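Local coordinates for methyltransferase small domain-containing protein (Thermoplasma acidophilum, PDB 1NE2) that is of unknown function but is probably an S-adenosylmethionine-dependent methyltransferase with a Rossmann-like fold, at the interface of chains A and B. Sequence-based numbering; all coordinates share one arbitrary frame. Chains: chain A/B, hypothetical protein ta1320.

The interface of chains A and B. Residues chain A 52-54, 75, 110, 112; chain B 108-111.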
loop_
_atom_site.group_PDB
_atom_site.type_symbol
_atom_site.label_atom_id
_atom_site.label_comp_id
_atom_site.label_asym_id
_atom_site.label_seq_id
_atom_site.Cartn_x
_atom_site.Cartn_y
_atom_site.Cartn_z
ATOM N N GLY A 52 -1.318 -10.977 3.669
ATOM C CA GLY A 52 -2.463 -10.082 3.596
ATOM C C GLY A 52 -2.206 -8.715 4.204
ATOM O O GLY A 52 -3.143 -7.978 4.506
ATOM N N ARG A 53 -0.937 -8.362 4.374
ATOM C CA ARG A 53 -0.586 -7.073 4.962
ATOM C C ARG A 53 0.160 -6.180 3.977
ATOM O O ARG A 53 0.656 -6.649 2.949
ATOM C CB ARG A 53 0.293 -7.281 6.204
ATOM C CG ARG A 53 -0.350 -8.141 7.301
ATOM C CD ARG A 53 -1.590 -7.461 7.866
ATOM N NE ARG A 53 -2.179 -8.217 8.968
ATOM C CZ ARG A 53 -2.939 -9.297 8.816
ATOM N NH1 ARG A 53 -3.213 -9.759 7.602
ATOM N NH2 ARG A 53 -3.431 -9.916 9.884
ATOM N N SER A 54 0.213 -4.887 4.285
ATOM C CA SER A 54 0.957 -3.936 3.457
ATOM C C SER A 54 2.315 -3.844 4.147
ATOM O O SER A 54 2.413 -3.487 5.326
ATOM C CB SER A 54 0.256 -2.571 3.426
ATOM O OG SER A 54 0.080 -2.048 4.733
ATOM N N GLU A 75 -0.167 -8.463 0.980
ATOM C CA GLU A 75 -1.174 -7.848 0.130
ATOM C C GLU A 75 -0.509 -6.789 -0.738
ATOM O O GLU A 75 -0.860 -6.615 -1.906
ATOM C CB GLU A 75 -2.253 -7.225 0.999
ATOM C CG GLU A 75 -3.367 -6.549 0.242
ATOM C CD GLU A 75 -4.503 -6.209 1.171
ATOM O OE1 GLU A 75 -5.283 -7.127 1.512
ATOM O OE2 GLU A 75 -4.597 -5.038 1.590
ATOM N N LYS A 110 1.809 5.130 5.166
ATOM C CA LYS A 110 1.516 4.244 6.293
ATOM C C LYS A 110 1.447 2.800 5.803
ATOM O O LYS A 110 0.916 2.524 4.721
ATOM C CB LYS A 110 0.188 4.636 6.953
ATOM C CG LYS A 110 0.220 5.966 7.705
ATOM C CD LYS A 110 1.153 5.919 8.901
ATOM C CE LYS A 110 1.071 7.192 9.737
ATOM N NZ LYS A 110 1.602 8.393 9.034
ATOM N N ASP A 112 1.386 -1.604 7.370
ATOM C CA ASP A 112 1.200 -2.478 8.524
ATOM C C ASP A 112 2.552 -2.816 9.133
ATOM O O ASP A 112 2.756 -2.714 10.343
ATOM C CB ASP A 112 0.573 -3.817 8.122
ATOM C CG ASP A 112 -0.881 -3.708 7.757
ATOM O OD1 ASP A 112 -1.689 -3.369 8.648
ATOM O OD2 ASP A 112 -1.213 -3.977 6.582
ATOM N N SER B 108 -7.102 -6.920 3.673
ATOM C CA SER B 108 -6.679 -6.942 5.071
ATOM C C SER B 108 -5.481 -6.073 5.437
ATOM O O SER B 108 -5.005 -6.125 6.568
ATOM C CB SER B 108 -6.398 -8.391 5.486
ATOM O OG SER B 108 -5.549 -9.039 4.545
ATOM N N GLY B 109 -4.985 -5.281 4.498
ATOM C CA GLY B 109 -3.852 -4.427 4.808
ATOM C C GLY B 109 -4.279 -3.030 5.225
ATOM O O GLY B 109 -5.465 -2.699 5.183
ATOM N N LYS B 110 -3.308 -2.216 5.638
ATOM C CA LYS B 110 -3.559 -0.836 6.059
ATOM C C LYS B 110 -3.025 0.134 5.004
ATOM O O LYS B 110 -1.937 -0.072 4.457
ATOM C CB LYS B 110 -2.868 -0.565 7.401
ATOM C CG LYS B 110 -2.914 0.885 7.858
ATOM C CD LYS B 110 -2.155 1.068 9.173
ATOM C CE LYS B 110 -2.138 2.529 9.622
ATOM N NZ LYS B 110 -3.500 3.074 9.892
ATOM N N TYR B 111 -3.792 1.189 4.730
ATOM C CA TYR B 111 -3.431 2.203 3.732
ATOM C C TYR B 111 -3.862 3.587 4.217
ATOM O O TYR B 111 -4.857 3.715 4.925
ATOM C CB TYR B 111 -4.147 1.902 2.409
ATOM C CG TYR B 111 -3.862 0.521 1.881
ATOM C CD1 TYR B 111 -2.736 0.284 1.102
ATOM C CD2 TYR B 111 -4.667 -0.569 2.234
ATOM C CE1 TYR B 111 -2.401 -0.998 0.685
ATOM C CE2 TYR B 111 -4.337 -1.869 1.823
ATOM C CZ TYR B 111 -3.194 -2.068 1.047
ATOM O OH TYR B 111 -2.814 -3.328 0.638
HETATM O O HOH W 1 0.135 0.680 2.922
HETATM O O HOH W 2 -4.041 -4.485 8.569
#
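A:Glu75 reaches across the subunit boundary and clasps the segment B:Ser108-B:Tyr111 with both carboxylate oxygens. With CG anti to the backbone N (chi1 -180°) and the chain extended beyond it (chi2 169°), the carboxylate is carried to this segment. A:Glu75 OE1 takes the amide N of B:Ser108 on its syn lone pair at 2.8 Å, almost straight. On its anti lone pair A:Glu75 OE2 accepts the phenol OH of B:Tyr111 at 2.6 Å; the carboxylate lies at the ring edge, nearly coplanar with it (7°). The amide N of B:Gly109 meets OE2 from above the carboxylate plane, and the three bonds together would resist rotation of the group. An alanine in place of A:Glu75 would probably leave the two amides and the phenol without their acceptor and open a gap beside the ring. Alongside, the hydroxyl OG of B:Ser108 donates to a lone pair of A:Gly52 O at 2.6 Å. The second polar cluster centres on A:Asp112 OD2, which accepts from A:Ser54 N and, across the boundary, B:Lys110 N (2.9 Å). A:Ser54 OG accepts from A:Asp112 N and can give its one hydrogen either to B:Lys110 O, at 2.8 Å, or to A:Asp112 OD2. Against these tight, direct bonds, the side towards the two Lys110 residues is looser and hydrated: water 1 links their carbonyl oxygens, and the side-chain amine NZ of B:Lys110 stays 6.8 Å from A:Asp112 OD1. This patch has a symmetry twin in the two-fold dimer of the deposited assembly, which may be the biological unit. Water 2 joins A:Asp112 OD1, at 2.6 Å, to B:Ser108 O.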